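Local coordinates for protein 3-dehydroquinate dehydratase (Enterococcus faecalis, PDB 4PH6) that catalyses the cis-dehydration of 3-dehydroquinate to 3-dehydroshikimate through an imine intermediate, the third step of the chorismate pathway, at residues V48-L52 / D53-N57; A190-E193 / M194-Y198. All coordinates share one frame; numbering follows the deposited sequence.

Interaction 1 (V48-L52 / D53-N57); sequences VEWRL and DYYEN
Arg51 and Leu52 meet Tyr54 and Tyr55 where strand 47-51 ends in a tight 3-10 turn: Tyr55 N donates to Leu52 O at 2.9 Å, while the bond from Tyr54 N to Arg51 O is weak at 3.4 Å. Beside this turn the Arg51 guanidinium grips the Asp53 carboxylate side-on, through NE and NH2. Its NE reaches Asp53 OD2 at 3.1 Å and is nearly straight (N-H...O 170°), and its NH2 reaches Asp53 OD1 at 2.9 Å. Both oxygens offer their syn lone pairs, and the guanidinium and carboxylate planes lie only 19° apart. Bends at chi2 and chi3 fold the arginine chain back over the turn, bringing the guanidinium to a carboxylate just two residues on. Tyr54 CE2 lies over one guanidinium face, offset toward its rim, and a water accepts from Arg51 NH2 while also bonding Tyr54 OH. On the barrel's outer side, the six-membered ring of Trp50 turns an edge toward the face of Tyr55 in an offset edge-to-face pair, Trp50 CZ2 standing 4.0 Å from Tyr55 CG. Tyr55 OH is anchored by Asp63 and also accepts from Asn57 ND2. Backbone N-H groups of Arg85 and Glu92 bond the same Asp53 carboxylate, which probably stabilises its negative charge. With two bonds from Arg51 and two from backbone N-H groups, Asp53 fixes the rotation of the Arg51 guanidinium and is consistent with a second-shell role, since Arg51 and the adjacent Arg85 are predicted to bind 3-dehydroquinate.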
loop_
_atom_site.group_PDB
_atom_site.type_symbol
_atom_site.label_atom_id
_atom_site.label_comp_id
_atom_site.label_asym_id
_atom_site.label_seq_id
_atom_site.Cartn_x
_atom_site.Cartn_y
_atom_site.Cartn_z
ATOM N N VAL A 48 -0.574 -15.885 -17.833
ATOM C CA VAL A 48 -1.280 -15.126 -18.853
ATOM C C VAL A 48 -2.772 -15.410 -18.785
ATOM O O VAL A 48 -3.179 -16.572 -18.752
ATOM C CB VAL A 48 -0.774 -15.488 -20.267
ATOM C CG1 VAL A 48 -1.656 -14.862 -21.330
ATOM C CG2 VAL A 48 0.684 -15.080 -20.422
ATOM N N GLU A 49 -3.589 -14.361 -18.761
ATOM C CA GLU A 49 -5.027 -14.536 -18.832
ATOM C C GLU A 49 -5.545 -14.081 -20.189
ATOM O O GLU A 49 -5.448 -12.907 -20.542
ATOM C CB GLU A 49 -5.739 -13.767 -17.715
ATOM C CG GLU A 49 -7.256 -13.858 -17.800
ATOM C CD GLU A 49 -7.977 -12.865 -16.879
ATOM O OE1 GLU A 49 -8.849 -13.311 -16.092
ATOM O OE2 GLU A 49 -7.675 -11.644 -16.953
ATOM N N TRP A 50 -6.103 -15.000 -20.961
ATOM C CA TRP A 50 -6.725 -14.584 -22.206
ATOM C C TRP A 50 -8.191 -14.257 -21.925
ATOM O O TRP A 50 -8.959 -15.121 -21.498
ATOM C CB TRP A 50 -6.585 -15.665 -23.288
ATOM C CG TRP A 50 -7.321 -15.333 -24.534
ATOM C CD1 TRP A 50 -7.658 -14.088 -24.987
ATOM C CD2 TRP A 50 -7.850 -16.261 -25.491
ATOM N NE1 TRP A 50 -8.347 -14.186 -26.166
ATOM C CE2 TRP A 50 -8.479 -15.511 -26.496
ATOM C CE3 TRP A 50 -7.847 -17.657 -25.588
ATOM C CZ2 TRP A 50 -9.104 -16.107 -27.585
ATOM C CZ3 TRP A 50 -8.461 -18.245 -26.666
ATOM C CH2 TRP A 50 -9.080 -17.474 -27.656
ATOM N N ARG A 51 -8.575 -13.004 -22.126
ATOM C CA ARG A 51 -9.964 -12.614 -21.906
ATOM C C ARG A 51 -10.830 -12.918 -23.133
ATOM O O ARG A 51 -10.759 -12.227 -24.142
ATOM C CB ARG A 51 -10.057 -11.130 -21.534
ATOM C CG ARG A 51 -9.597 -10.801 -20.107
ATOM C CD ARG A 51 -10.651 -11.150 -19.072
ATOM N NE ARG A 51 -11.904 -10.451 -19.344
ATOM C CZ ARG A 51 -12.193 -9.222 -18.918
ATOM N NH1 ARG A 51 -11.310 -8.540 -18.190
ATOM N NH2 ARG A 51 -13.365 -8.674 -19.222
ATOM N N LEU A 52 -11.656 -13.950 -23.010
ATOM C CA LEU A 52 -12.497 -14.448 -24.100
ATOM C C LEU A 52 -13.550 -13.462 -24.576
ATOM O O LEU A 52 -13.875 -13.415 -25.765
ATOM C CB LEU A 52 -13.197 -15.746 -23.669
ATOM C CG LEU A 52 -12.228 -16.898 -23.420
ATOM C CD1 LEU A 52 -12.975 -18.167 -23.085
ATOM C CD2 LEU A 52 -11.328 -17.099 -24.643
ATOM N N ASP A 53 -14.086 -12.679 -23.645
ATOM C CA ASP A 53 -15.229 -11.830 -23.954
ATOM C C ASP A 53 -14.815 -10.636 -24.821
ATOM O O ASP A 53 -15.673 -9.921 -25.340
ATOM C CB ASP A 53 -15.929 -11.377 -22.661
ATOM C CG ASP A 53 -14.970 -10.822 -21.634
ATOM O OD1 ASP A 53 -15.031 -9.606 -21.352
ATOM O OD2 ASP A 53 -14.147 -11.599 -21.114
ATOM N N TYR A 54 -13.505 -10.448 -25.003
ATOM C CA TYR A 54 -12.998 -9.481 -25.975
ATOM C C TYR A 54 -12.877 -10.079 -27.383
ATOM O O TYR A 54 -12.906 -9.343 -28.371
ATOM C CB TYR A 54 -11.625 -8.949 -25.551
ATOM C CG TYR A 54 -11.646 -7.813 -24.555
ATOM C CD1 TYR A 54 -11.692 -6.487 -24.971
ATOM C CD2 TYR A 54 -11.598 -8.073 -23.191
ATOM C CE1 TYR A 54 -11.689 -5.456 -24.049
ATOM C CE2 TYR A 54 -11.600 -7.060 -22.277
ATOM C CZ TYR A 54 -11.645 -5.754 -22.704
ATOM O OH TYR A 54 -11.644 -4.760 -21.772
ATOM N N TYR A 55 -12.719 -11.403 -27.474
ATOM C CA TYR A 55 -12.452 -12.037 -28.772
ATOM C C TYR A 55 -13.634 -11.934 -29.734
ATOM O O TYR A 55 -14.728 -12.406 -29.430
ATOM C CB TYR A 55 -12.059 -13.506 -28.595
ATOM C CG TYR A 55 -11.709 -14.180 -29.906
ATOM C CD1 TYR A 55 -10.941 -13.523 -30.859
ATOM C CD2 TYR A 55 -12.152 -15.471 -30.198
ATOM C CE1 TYR A 55 -10.626 -14.117 -32.062
ATOM C CE2 TYR A 55 -11.821 -16.082 -31.399
ATOM C CZ TYR A 55 -11.062 -15.394 -32.325
ATOM O OH TYR A 55 -10.748 -15.973 -33.525
ATOM N N GLU A 56 -13.406 -11.340 -30.904
ATOM C CA GLU A 56 -14.491 -11.098 -31.855
ATOM C C GLU A 56 -15.227 -12.370 -32.318
ATOM O O GLU A 56 -16.404 -12.298 -32.689
ATOM C CB GLU A 56 -13.970 -10.338 -33.084
ATOM C CG GLU A 56 -12.966 -11.087 -33.950
ATOM C CD GLU A 56 -12.423 -10.237 -35.105
ATOM O OE1 GLU A 56 -12.924 -9.114 -35.320
ATOM O OE2 GLU A 56 -11.484 -10.689 -35.796
ATOM N N ASN A 57 -14.552 -13.520 -32.303
ATOM C CA ASN A 57 -15.165 -14.759 -32.788
ATOM C C ASN A 57 -15.599 -15.718 -31.688
ATOM O O ASN A 57 -15.730 -16.916 -31.935
ATOM C CB ASN A 57 -14.213 -15.502 -33.736
ATOM C CG ASN A 57 -13.969 -14.750 -35.022
ATOM O OD1 ASN A 57 -14.877 -14.110 -35.557
ATOM N ND2 ASN A 57 -12.745 -14.823 -35.530
HETATM O O HOH W 1 -13.816 -5.853 -19.708
#

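Interaction 2 (A190-E193 / M194-Y198)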
loop_
_atom_site.group_PDB
_atom_site.type_symbol
_atom_site.label_atom_id
_atom_site.label_comp_id
_atom_site.label_asym_id
_atom_site.label_seq_id
_atom_site.Cartn_x
_atom_site.Cartn_y
_atom_site.Cartn_z
ATOM N N ALA A 190 -10.882 -7.517 4.626
ATOM C CA ALA A 190 -11.598 -8.712 4.199
ATOM C C ALA A 190 -10.606 -9.768 3.721
ATOM O O ALA A 190 -10.714 -10.959 4.058
ATOM C CB ALA A 190 -12.592 -8.371 3.098
ATOM N N THR A 191 -9.634 -9.312 2.947
ATOM C CA THR A 191 -8.552 -10.171 2.466
ATOM C C THR A 191 -7.770 -10.764 3.640
ATOM O O THR A 191 -7.528 -11.969 3.671
ATOM C CB THR A 191 -7.569 -9.400 1.541
ATOM O OG1 THR A 191 -8.276 -8.871 0.414
ATOM C CG2 THR A 191 -6.430 -10.319 1.051
ATOM N N ASN A 192 -7.382 -9.924 4.599
ATOM C CA ASN A 192 -6.601 -10.397 5.748
ATOM C C ASN A 192 -7.377 -11.395 6.626
ATOM O O ASN A 192 -6.860 -12.452 6.955
ATOM C CB ASN A 192 -6.116 -9.221 6.612
ATOM C CG ASN A 192 -5.171 -9.672 7.737
ATOM O OD1 ASN A 192 -4.074 -10.185 7.480
ATOM N ND2 ASN A 192 -5.592 -9.477 8.983
ATOM N N GLU A 193 -8.611 -11.055 6.995
ATOM C CA GLU A 193 -9.460 -11.958 7.776
ATOM C C GLU A 193 -9.674 -13.317 7.092
ATOM O O GLU A 193 -9.480 -14.363 7.709
ATOM C CB GLU A 193 -10.815 -11.312 8.052
ATOM C CG GLU A 193 -11.828 -12.262 8.705
ATOM C CD GLU A 193 -13.167 -11.599 8.951
ATOM O OE1 GLU A 193 -13.291 -10.385 8.683
ATOM O OE2 GLU A 193 -14.099 -12.287 9.426
ATOM N N MET A 194 -10.074 -13.298 5.821
ATOM C CA MET A 194 -10.265 -14.540 5.064
ATOM C C MET A 194 -9.017 -15.410 5.094
ATOM O O MET A 194 -9.076 -16.605 5.407
ATOM C CB MET A 194 -10.641 -14.247 3.603
ATOM C CG MET A 194 -10.807 -15.502 2.742
ATOM S SD MET A 194 -12.241 -16.496 3.239
ATOM C CE MET A 194 -11.920 -18.031 2.379
ATOM N N TYR A 195 -7.887 -14.803 4.769
ATOM C CA TYR A 195 -6.623 -15.515 4.665
ATOM C C TYR A 195 -6.175 -16.098 5.997
ATOM O O TYR A 195 -5.673 -17.218 6.054
ATOM C CB TYR A 195 -5.544 -14.577 4.121
ATOM C CG TYR A 195 -4.167 -15.193 4.033
ATOM C CD1 TYR A 195 -3.774 -15.927 2.917
ATOM C CD2 TYR A 195 -3.256 -15.037 5.066
ATOM C CE1 TYR A 195 -2.516 -16.477 2.835
ATOM C CE2 TYR A 195 -1.993 -15.595 4.997
ATOM C CZ TYR A 195 -1.628 -16.309 3.881
ATOM O OH TYR A 195 -0.366 -16.850 3.822
ATOM N N THR A 196 -6.345 -15.344 7.078
ATOM C CA THR A 196 -5.818 -15.810 8.349
ATOM C C THR A 196 -6.746 -16.859 8.988
ATOM O O THR A 196 -6.278 -17.779 9.650
ATOM C CB THR A 196 -5.580 -14.632 9.339
ATOM O OG1 THR A 196 -6.808 -13.948 9.599
ATOM C CG2 THR A 196 -4.584 -13.638 8.759
ATOM N N HIS A 197 -8.050 -16.747 8.749
ATOM C CA HIS A 197 -9.010 -17.511 9.532
ATOM C C HIS A 197 -9.808 -18.612 8.807
ATOM O O HIS A 197 -10.258 -19.552 9.452
ATOM C CB HIS A 197 -9.983 -16.530 10.193
ATOM C CG HIS A 197 -9.375 -15.756 11.316
ATOM N ND1 HIS A 197 -9.206 -14.384 11.276
ATOM C CD2 HIS A 197 -8.868 -16.156 12.508
ATOM C CE1 HIS A 197 -8.637 -13.978 12.393
ATOM N NE2 HIS A 197 -8.416 -15.036 13.159
ATOM N N TYR A 198 -9.987 -18.520 7.491
ATOM C CA TYR A 198 -10.897 -19.445 6.795
ATOM C C TYR A 198 -10.303 -20.147 5.567
ATOM O O TYR A 198 -10.801 -21.179 5.120
ATOM C CB TYR A 198 -12.159 -18.701 6.343
ATOM C CG TYR A 198 -12.932 -17.996 7.438
ATOM C CD1 TYR A 198 -12.830 -16.621 7.614
ATOM C CD2 TYR A 198 -13.777 -18.703 8.285
ATOM C CE1 TYR A 198 -13.542 -15.972 8.612
ATOM C CE2 TYR A 198 -14.493 -18.062 9.283
ATOM C CZ TYR A 198 -14.371 -16.699 9.440
ATOM O OH TYR A 198 -15.086 -16.066 10.425
#
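Asn192 O takes two bonds from Thr196, one from its backbone N at 2.9 Å and one from its OG1 at 3.0 Å. The threonine hydroxyl sits between its own backbone N and carbonyl carbon (chi1 60°), which turns OG1 back toward the preceding turn of helix. Routine i to i+4 backbone bonds run alongside: Met194 N to Ala190 O at 3.0 Å, Tyr195 N to Thr191 O at 3.1 Å and His197 N to Glu193 O at 3.0 Å. The last of these is the most bent of the three, with an N-H...O angle of 142°. Beside the doubly bonded carbonyl, Thr196 CG2 lies 3.7 Å from Asn192 OD1, a methyl resting against the amide oxygen. The amide's other end, ND2, donates to Thr182 of the second subunit, so Asn192 links this turn of helix to the dimer partner. Glu193 is extended beyond CG and carries its carboxylate to the edge of the Tyr198 ring, where OE2 lies in the ring plane, 3.8 Å from CE1; the carboxylate and ring planes are turned 39° apart. Its other oxygen, OE1, is held by Gln154 of the neighbouring helix 154-166. His197 CB lies over one face of Tyr198, toward the rim. Ala190 and Met194 face helix 154-166, and Met194 also meets Ile203, while Thr191 OG1 bonds Thr205 of strand 203-207. Residues 190-197 form the last turns of helix 181-197, the connecting helix of a beta-alpha-beta crossover between strands 171-176 and 203-207, as is characteristic of the (beta/alpha)8 barrel.

In the fold
Both contacts are local, yet they occupy opposite sides of the chain's centre, with centres 31 Å apart and nearest atoms about 17 Å apart. Interaction 1 is mostly buried, at the C-terminal end of a barrel strand; interaction 2 is partly buried, at the end of an outer helix, with several side chains exposed. They share no helix or strand but belong to the same barrel. Their chemistry follows this placement: a charged pair that includes a predicted substrate ligand in 48-57, against helical backbone bonding with a threonine supplement in 190-198. Interaction 2 also reaches the second subunit, whereas no other chain of the assembly touches interaction 1.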